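Local coordinates for beta-glucuronidase (PDB 6U7J) that hydrolyses beta-glucuronides as a gut microbial glycoside hydrolase of family 2 and can thereby release estrogens from their glucuronide conjugates, at the interface of chains A and B and the interface of chains A and C. Sequence-based numbering; all coordinates share one arbitrary frame. Chains: chain A/B/C, Beta-glucuronidase.

Contact 1: the interface of chains A and B. Residues chain A 89, 92, 192; chain B 88.
B:Leu88 reaches across to A:Gln92, and the two side chains come from opposite directions. The contact is made by the methyl CD1 of the leucine, which lies 3.6 Å from CG of A:Gln92. The leucine has a chi2 of 167°, so CD1 prolongs the line from CA through CB and CG and becomes the leading atom of the side chain. Its other methyl, CD2, branches away and passes 4.1 Å from the amide nitrogen NE2 of A:Gln92. The fork therefore meets both the aliphatic stem and the amide end of the glutamine.

The glutamine is folded rather than stretched out. CG stands beside the backbone N (chi1 -54°), which puts the CG methylene in front of the leucine methyl, and a bend at chi2 (-48°) folds the amide back from a fully extended course. Glutamine suits this place because its aliphatic stem can pack against a hydrocarbon while its end remains polar.

Behind this pair, A:Cys192 lays SG over one face of the A:Trp89 indole, 3.6 Å above the plane and offset toward the rim. The leucine methyl approaches from the same side of the indole plane as the sulfur, beyond the pyrrole edge. CD1 of B:Leu88 is 4.3 Å from CD1 of A:Trp89 and 4.5 Å from SG of A:Cys192, so both are looser neighbours than the glutamine stem. A broad aromatic ring and a compact, polarisable sulfur are well suited to backing an aliphatic group.

The patch is small, hiding 81 Å² in all, and B:Leu88 contributes 48 Å² of it. The leucine and A:Trp89 belong to equivalent 3-10 helices, 87-89, while A:Cys192 lies on strand 188-193. Because the whole interface is two-fold symmetric, the contact recurs with the chains exchanged. It probably helps to seat the sugar-binding domains of two subunits against each other, if this pairing also holds in solution.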
loop_
_atom_site.group_PDB
_atom_site.type_symbol
_atom_site.label_atom_id
_atom_site.label_comp_id
_atom_site.label_asym_id
_atom_site.label_seq_id
_atom_site.Cartn_x
_atom_site.Cartn_y
_atom_site.Cartn_z
ATOM N N TRP A 89 18.096 36.936 37.581
ATOM C CA TRP A 89 19.121 37.085 36.556
ATOM C C TRP A 89 19.742 38.480 36.542
ATOM O O TRP A 89 20.401 38.838 35.556
ATOM C CB TRP A 89 18.540 36.752 35.174
ATOM C CG TRP A 89 18.465 35.269 34.913
ATOM C CD1 TRP A 89 18.525 34.272 35.845
ATOM C CD2 TRP A 89 18.323 34.619 33.643
ATOM N NE1 TRP A 89 18.423 33.051 35.237
ATOM C CE2 TRP A 89 18.307 33.232 33.885
ATOM C CE3 TRP A 89 18.207 35.073 32.330
ATOM C CZ2 TRP A 89 18.168 32.292 32.859
ATOM C CZ3 TRP A 89 18.075 34.131 31.303
ATOM C CH2 TRP A 89 18.056 32.762 31.579
ATOM N N GLN A 92 23.537 39.322 35.363
ATOM C CA GLN A 92 24.177 38.312 34.537
ATOM C C GLN A 92 24.261 38.790 33.099
ATOM O O GLN A 92 23.498 39.651 32.650
ATOM C CB GLN A 92 23.412 36.987 34.603
ATOM C CG GLN A 92 23.187 36.463 36.015
ATOM C CD GLN A 92 24.454 36.491 36.838
ATOM O OE1 GLN A 92 25.423 35.795 36.524
ATOM N NE2 GLN A 92 24.463 37.308 37.895
ATOM N N CYS A 192 22.195 32.546 30.362
ATOM C CA CYS A 192 22.915 33.504 31.168
ATOM C C CYS A 192 24.255 32.933 31.608
ATOM O O CYS A 192 24.413 31.722 31.811
ATOM C CB CYS A 192 22.075 33.960 32.385
ATOM S SG CYS A 192 21.933 32.766 33.755
ATOM N N LEU B 88 22.041 31.293 41.537
ATOM C CA LEU B 88 21.020 32.329 41.546
ATOM C C LEU B 88 19.669 31.872 42.096
ATOM O O LEU B 88 18.809 32.725 42.334
ATOM C CB LEU B 88 20.855 32.859 40.127
ATOM C CG LEU B 88 22.154 33.458 39.599
ATOM C CD1 LEU B 88 22.080 33.689 38.107
ATOM C CD2 LEU B 88 22.458 34.744 40.339
#

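Contact 2: the interface of chains A and C. Residues chain A 71, 557, 560, 566; chain C 515, 517, 521, 523.
With CG of A:Asp566 turned away from its backbone N (chi1 -167°) and C:Lys517 extended beyond CG (chi3 179°), carboxylate and ammonium meet from opposite directions. NZ of C:Lys517 donates a hydrogen bond of 2.9 Å to OD1 of A:Asp566, which accepts it with its syn lone pair, on the side of the other oxygen; the pair is also a salt bridge. A water links the other carboxylate oxygen, OD2, to the same NZ, so both oxygens are tied to the lysine, one directly and one indirectly. Lysine suits this place because its long chain can carry a charge across the boundary. A:Met557, bent at chi2 and chi3, meets the lysine tip to tip, with SD 3.6 Å from NZ.

Beside the ion pair, CG1 of C:Val521 approaches the CE1 rim of the A:Phe560 ring at 3.4 Å, the two side chains crossing at about a right angle. The same methyl lies 3.5 Å from NH1 of A:Arg71. Within chain A, the phenyl ring stands edge-on to the guanidinium, its CZ over the centre of one face at 3.5 Å, which probably limits how the arginine can swing. A compact valine fits where ring and guanidinium converge. C:Leu515 adds an apolar flank, with CD1 4.0 Å from CB of A:Asp566.

In the fold, the chain C residues occupy the loop between strand 502-506 and helix 525-540, and the chain A loop residues lie between strand 545-550 and helix 581-592. Both loops belong to the TIM-barrel domain and follow its strands toward the catalytic face; strand 502-506 is the one whose end carries the family's catalytic nucleophile. A:Arg71, on helix 68-71, joins from the sugar-binding domain.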
loop_
_atom_site.group_PDB
_atom_site.type_symbol
_atom_site.label_atom_id
_atom_site.label_comp_id
_atom_site.label_asym_id
_atom_site.label_seq_id
_atom_site.Cartn_x
_atom_site.Cartn_y
_atom_site.Cartn_z
ATOM N N ARG A 71 2.414 26.126 2.302
ATOM C CA ARG A 71 3.378 25.075 1.980
ATOM C C ARG A 71 4.345 25.533 0.892
ATOM O O ARG A 71 5.562 25.341 1.007
ATOM C CB ARG A 71 2.649 23.792 1.553
ATOM C CG ARG A 71 3.595 22.598 1.265
ATOM C CD ARG A 71 2.903 21.514 0.426
ATOM N NE ARG A 71 2.483 21.999 -0.891
ATOM C CZ ARG A 71 1.599 21.386 -1.678
ATOM N NH1 ARG A 71 1.029 20.244 -1.292
ATOM N NH2 ARG A 71 1.286 21.910 -2.859
ATOM N N MET A 557 11.329 13.994 1.908
ATOM C CA MET A 557 10.542 14.815 0.991
ATOM C C MET A 557 11.428 15.622 0.050
ATOM O O MET A 557 12.513 16.075 0.420
ATOM C CB MET A 557 9.624 15.767 1.757
ATOM C CG MET A 557 8.198 15.285 1.827
ATOM S SD MET A 557 7.362 15.305 0.215
ATOM C CE MET A 557 7.429 17.040 -0.193
ATOM N N PHE A 560 8.593 18.981 -5.793
ATOM C CA PHE A 560 7.699 18.155 -6.592
ATOM C C PHE A 560 8.300 17.857 -7.965
ATOM O O PHE A 560 8.959 18.702 -8.567
ATOM C CB PHE A 560 6.348 18.858 -6.749
ATOM C CG PHE A 560 5.673 19.164 -5.444
ATOM C CD1 PHE A 560 5.458 18.166 -4.513
ATOM C CD2 PHE A 560 5.270 20.453 -5.139
ATOM C CE1 PHE A 560 4.858 18.444 -3.299
ATOM C CE2 PHE A 560 4.657 20.736 -3.924
ATOM C CZ PHE A 560 4.451 19.727 -3.005
ATOM N N ASP A 566 5.881 11.229 -3.993
ATOM C CA ASP A 566 5.762 11.824 -2.648
ATOM C C ASP A 566 7.127 11.835 -1.955
ATOM O O ASP A 566 7.297 11.361 -0.827
ATOM C CB ASP A 566 4.708 11.102 -1.795
ATOM C CG ASP A 566 4.320 11.886 -0.515
ATOM O OD1 ASP A 566 4.433 13.137 -0.483
ATOM O OD2 ASP A 566 3.894 11.238 0.469
ATOM N N LEU C 515 -2.097 6.579 -1.768
ATOM C CA LEU C 515 -1.323 7.781 -1.494
ATOM C C LEU C 515 -2.292 8.943 -1.295
ATOM O O LEU C 515 -2.942 9.376 -2.252
ATOM C CB LEU C 515 -0.361 8.064 -2.641
ATOM C CG LEU C 515 0.949 8.767 -2.299
ATOM C CD1 LEU C 515 1.847 8.835 -3.520
ATOM C CD2 LEU C 515 0.690 10.153 -1.772
ATOM N N LYS C 517 -2.833 12.952 0.599
ATOM C CA LYS C 517 -2.119 14.063 1.206
ATOM C C LYS C 517 -2.975 15.314 1.234
ATOM O O LYS C 517 -3.697 15.606 0.280
ATOM C CB LYS C 517 -0.791 14.352 0.510
ATOM C CG LYS C 517 0.273 14.751 1.545
ATOM C CD LYS C 517 1.692 14.540 1.075
ATOM C CE LYS C 517 2.688 14.989 2.159
ATOM N NZ LYS C 517 4.118 14.923 1.738
ATOM N N VAL C 521 -0.760 16.451 -3.370
ATOM C CA VAL C 521 0.487 16.475 -4.127
ATOM C C VAL C 521 0.334 15.531 -5.309
ATOM O O VAL C 521 -0.459 14.588 -5.274
ATOM C CB VAL C 521 1.710 16.035 -3.294
ATOM C CG1 VAL C 521 1.961 16.998 -2.143
ATOM C CG2 VAL C 521 1.514 14.595 -2.790
ATOM N N PHE C 523 0.708 12.463 -7.596
ATOM C CA PHE C 523 0.695 11.028 -7.265
ATOM C C PHE C 523 -0.351 10.677 -6.216
ATOM O O PHE C 523 -0.699 9.508 -6.059
ATOM C CB PHE C 523 2.062 10.519 -6.799
ATOM C CG PHE C 523 3.102 10.526 -7.875
ATOM C CD1 PHE C 523 3.024 9.632 -8.933
ATOM C CD2 PHE C 523 4.159 11.430 -7.836
ATOM C CE1 PHE C 523 3.985 9.638 -9.944
ATOM C CE2 PHE C 523 5.109 11.444 -8.849
ATOM C CZ PHE C 523 5.022 10.539 -9.897
HETATM O O HOH W 1 5.343 12.312 2.783
#

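Contact 1 and contact 2 lie about 47 Å apart between the centres of their C-alpha atoms and share no residue. Chain A takes part in both, facing chain B at one and chain C at the other. Contact 1 belongs to the sugar-binding domain, whereas contact 2 is built mainly from barrel loops; helix 68-71 brings the sugar-binding domain into the second as well. Each contact is part of a two-fold symmetric interface, and two such interfaces on one subunit can join the four copies of the deposited assembly, a tetramer that is plausibly, though not certainly, the working form.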